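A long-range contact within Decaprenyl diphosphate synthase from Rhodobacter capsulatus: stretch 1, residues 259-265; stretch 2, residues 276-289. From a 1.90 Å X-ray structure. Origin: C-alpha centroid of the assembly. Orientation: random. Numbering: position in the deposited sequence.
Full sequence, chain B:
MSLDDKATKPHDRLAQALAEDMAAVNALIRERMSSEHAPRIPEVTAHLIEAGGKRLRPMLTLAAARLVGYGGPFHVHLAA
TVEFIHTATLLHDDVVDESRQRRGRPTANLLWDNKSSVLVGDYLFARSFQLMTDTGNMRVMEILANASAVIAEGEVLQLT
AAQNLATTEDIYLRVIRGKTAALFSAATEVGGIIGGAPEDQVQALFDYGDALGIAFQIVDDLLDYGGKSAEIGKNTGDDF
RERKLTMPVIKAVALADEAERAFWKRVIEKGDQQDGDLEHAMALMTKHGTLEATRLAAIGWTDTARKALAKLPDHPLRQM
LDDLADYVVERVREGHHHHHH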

# COMPACT_ATOMS: atom_id res chain seq x y z
N ALA B 259 25.05 35.54 8.26
CA ALA B 259 25.01 35.61 6.77
C ALA B 259 24.87 34.23 6.13
O ALA B 259 24.20 34.08 5.09
CB ALA B 259 26.25 36.33 6.24
N GLU B 260 25.52 33.22 6.70
CA GLU B 260 25.37 31.85 6.19
C GLU B 260 23.97 31.33 6.34
O GLU B 260 23.47 30.66 5.43
CB GLU B 260 26.36 30.85 6.80
CG GLU B 260 27.79 31.10 6.41
CD GLU B 260 28.85 30.12 7.07
OE1 GLU B 260 28.48 29.17 7.74
OE2 GLU B 260 30.08 30.34 6.91
N ARG B 261 23.34 31.64 7.47
CA ARG B 261 21.97 31.24 7.72
C ARG B 261 21.06 31.83 6.66
O ARG B 261 20.14 31.16 6.20
CB ARG B 261 21.53 31.69 9.11
CG ARG B 261 20.37 30.96 9.68
CD ARG B 261 20.19 31.24 11.22
NE ARG B 261 21.45 31.59 11.92
CZ ARG B 261 21.76 32.79 12.43
NH1 ARG B 261 20.92 33.82 12.39
NH2 ARG B 261 22.94 32.96 13.03
N ALA B 262 21.29 33.09 6.28
CA ALA B 262 20.53 33.70 5.20
C ALA B 262 20.67 32.94 3.87
O ALA B 262 19.70 32.78 3.14
CB ALA B 262 20.87 35.22 5.04
N PHE B 263 21.87 32.47 3.56
CA PHE B 263 22.07 31.60 2.40
C PHE B 263 21.23 30.33 2.51
O PHE B 263 20.49 29.98 1.59
CB PHE B 263 23.52 31.18 2.25
CG PHE B 263 23.73 30.06 1.28
CD1 PHE B 263 23.67 30.31 -0.09
CD2 PHE B 263 23.90 28.77 1.71
CE1 PHE B 263 23.84 29.28 -0.99
CE2 PHE B 263 24.10 27.73 0.81
CZ PHE B 263 24.07 27.99 -0.55
N TRP B 264 21.35 29.64 3.63
CA TRP B 264 20.57 28.41 3.83
C TRP B 264 19.06 28.68 3.80
O TRP B 264 18.29 27.89 3.23
CB TRP B 264 20.94 27.68 5.13
CG TRP B 264 22.33 27.15 5.10
CD1 TRP B 264 23.34 27.54 5.87
CD2 TRP B 264 22.85 26.12 4.24
NE1 TRP B 264 24.49 26.87 5.55
CE2 TRP B 264 24.21 25.96 4.57
CE3 TRP B 264 22.29 25.30 3.24
CZ2 TRP B 264 25.03 25.05 3.94
CZ3 TRP B 264 23.09 24.38 2.62
CH2 TRP B 264 24.47 24.27 2.94
N LYS B 265 18.64 29.80 4.36
CA LYS B 265 17.25 30.20 4.34
C LYS B 265 16.74 30.37 2.89
O LYS B 265 15.64 29.86 2.51
CB LYS B 265 17.08 31.50 5.10
CG LYS B 265 15.79 31.68 5.82
CD LYS B 265 15.82 32.93 6.78
CE LYS B 265 16.82 32.75 7.98
NZ LYS B 265 16.13 32.38 9.30
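Stretch 2 276-289: GDLEHAMALMTKHG

Stretch 2 enters through Gly 276, the N-cap, whose positive phi suits glycine, and runs as a helix from Asp 277 to Lys 287. Stretch 1 is helical throughout. The two N-to-C directions differ by 139°, a crossing closer to antiparallel than to parallel, and the axes come no nearer than 11.4 Å. Across that spacing Glu 260, Phe 263 and Trp 264 reach stretch 2. The register runs oppositely in the two stretches: Glu 260 CA lies 8.2 Å from Leu 284 CA, and one turn on, Trp 264 CA lies 8.1 Å from Ala 281 CA.

Ala 259 makes no contact with stretch 2. Glu 260 points toward stretch 2 in an extended m, t rotamer and spends both carboxylate oxygens on the far end of that stretch. Glu 260 OE1 accepts a nearly straight hydrogen bond from His 288 NE2 at 2.6 Å, lying at the edge of the imidazole, while Glu 260 OE2 forms a very short salt bridge with Lys 287 NZ at 2.5 Å. Just beyond, Gly 289 is the first residue to leave helical phi/psi, with positive phi in a Schellman motif.

Arg 261 points away and Ala 262 is out of reach, so the next contact comes at Phe 263. With chi1 in t, its ring is a knob among Asp 277, His 280, Ala 281 and Leu 284. Phe 263 CD2 packs 3.6 Å from Leu 284 CD1, Phe 263 CZ lies 4.0 Å from Ala 281 CB, and the ring edge meets the backbone, with Phe 263 CZ 3.7 Å from Asp 277 O.

Trp 264 starts sideways, but its indole reaches across: Trp 264 CH2 is 3.7 Å from Ala 281 CB and 4.1 Å from Met 285 CE, and Trp 264 NE1 is 3.7 Å from Leu 284 CD1. Lys 265 stays clear. The rule is compact: aromatic rings against a small alanine and a leucine, with a charged clasp at one end.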

# COMPACT_ATOMS: atom_id res chain seq x y z
N GLY B 276 25.03 27.85 -9.50
CA GLY B 276 26.17 27.95 -8.60
C GLY B 276 25.84 27.64 -7.14
O GLY B 276 26.74 27.38 -6.35
N ASP B 277 24.56 27.65 -6.77
CA ASP B 277 24.16 27.48 -5.38
C ASP B 277 24.50 26.11 -4.78
O ASP B 277 24.92 26.02 -3.61
CB ASP B 277 22.68 27.82 -5.19
CG ASP B 277 22.43 29.30 -5.09
OD1 ASP B 277 23.38 30.08 -4.82
OD2 ASP B 277 21.26 29.69 -5.19
N LEU B 278 24.37 25.03 -5.54
CA LEU B 278 24.88 23.75 -5.05
C LEU B 278 26.37 23.81 -4.67
O LEU B 278 26.78 23.30 -3.61
CB LEU B 278 24.64 22.60 -6.05
CG LEU B 278 25.24 21.24 -5.72
CD1 LEU B 278 24.74 20.68 -4.38
CD2 LEU B 278 24.93 20.23 -6.85
N GLU B 279 27.17 24.40 -5.53
CA GLU B 279 28.61 24.51 -5.28
C GLU B 279 28.88 25.41 -4.08
O GLU B 279 29.76 25.11 -3.28
CB GLU B 279 29.37 24.96 -6.50
CG GLU B 279 29.21 23.95 -7.69
CD GLU B 279 27.96 24.17 -8.58
OE1 GLU B 279 26.90 24.69 -8.15
OE2 GLU B 279 28.05 23.80 -9.78
N HIS B 280 28.09 26.47 -3.94
CA HIS B 280 28.20 27.33 -2.75
C HIS B 280 27.88 26.53 -1.52
O HIS B 280 28.54 26.68 -0.51
CB HIS B 280 27.28 28.54 -2.83
CG HIS B 280 27.68 29.54 -3.86
ND1 HIS B 280 28.94 30.09 -3.92
CD2 HIS B 280 26.97 30.13 -4.86
CE1 HIS B 280 29.01 30.95 -4.92
NE2 HIS B 280 27.83 31.00 -5.50
N ALA B 281 26.87 25.67 -1.58
CA ALA B 281 26.47 24.89 -0.41
C ALA B 281 27.61 23.93 -0.03
O ALA B 281 27.97 23.78 1.14
CB ALA B 281 25.17 24.11 -0.67
N MET B 282 28.15 23.27 -1.05
CA MET B 282 29.28 22.36 -0.87
C MET B 282 30.49 23.10 -0.24
O MET B 282 31.16 22.55 0.62
CB MET B 282 29.69 21.71 -2.22
CG MET B 282 28.72 20.59 -2.69
SD MET B 282 28.87 20.19 -4.50
CE MET B 282 27.61 18.99 -4.53
N ALA B 283 30.72 24.34 -0.62
CA ALA B 283 31.82 25.12 -0.07
C ALA B 283 31.61 25.38 1.43
O ALA B 283 32.57 25.28 2.21
CB ALA B 283 32.02 26.42 -0.82
N LEU B 284 30.37 25.66 1.83
CA LEU B 284 30.09 25.84 3.26
C LEU B 284 30.26 24.54 4.04
O LEU B 284 30.77 24.52 5.18
CB LEU B 284 28.69 26.41 3.52
CG LEU B 284 28.47 27.87 3.03
CD1 LEU B 284 27.08 28.35 3.41
CD2 LEU B 284 29.62 28.82 3.61
N MET B 285 29.78 23.43 3.45
CA MET B 285 29.95 22.14 4.04
C MET B 285 31.42 21.83 4.30
O MET B 285 31.77 21.42 5.42
CB MET B 285 29.28 21.06 3.18
CG MET B 285 27.82 21.20 3.06
SD MET B 285 27.07 19.92 1.88
CE MET B 285 25.40 20.30 2.31
N THR B 286 32.26 22.08 3.30
CA THR B 286 33.68 21.82 3.38
C THR B 286 34.35 22.70 4.45
O THR B 286 35.08 22.21 5.30
CB THR B 286 34.37 22.02 2.01
OG1 THR B 286 33.88 21.02 1.11
CG2 THR B 286 35.89 21.83 2.13
N LYS B 287 34.04 23.99 4.44
CA LYS B 287 34.54 24.93 5.49
C LYS B 287 34.25 24.43 6.89
O LYS B 287 35.13 24.46 7.74
CB LYS B 287 33.87 26.30 5.25
CG LYS B 287 34.01 27.41 6.32
CD LYS B 287 33.17 28.63 5.85
CE LYS B 287 33.46 29.87 6.65
NZ LYS B 287 32.41 30.07 7.65
N HIS B 288 33.03 23.93 7.12
CA HIS B 288 32.58 23.44 8.42
C HIS B 288 32.85 21.95 8.74
O HIS B 288 32.49 21.47 9.81
CB HIS B 288 31.09 23.74 8.58
CG HIS B 288 30.80 25.18 8.71
ND1 HIS B 288 31.40 25.98 9.67
CD2 HIS B 288 29.95 25.99 8.02
CE1 HIS B 288 30.94 27.21 9.56
NE2 HIS B 288 30.06 27.25 8.57
N GLY B 289 33.51 21.25 7.83
CA GLY B 289 33.88 19.90 8.00
C GLY B 289 32.71 18.92 8.00
O GLY B 289 32.84 17.81 8.48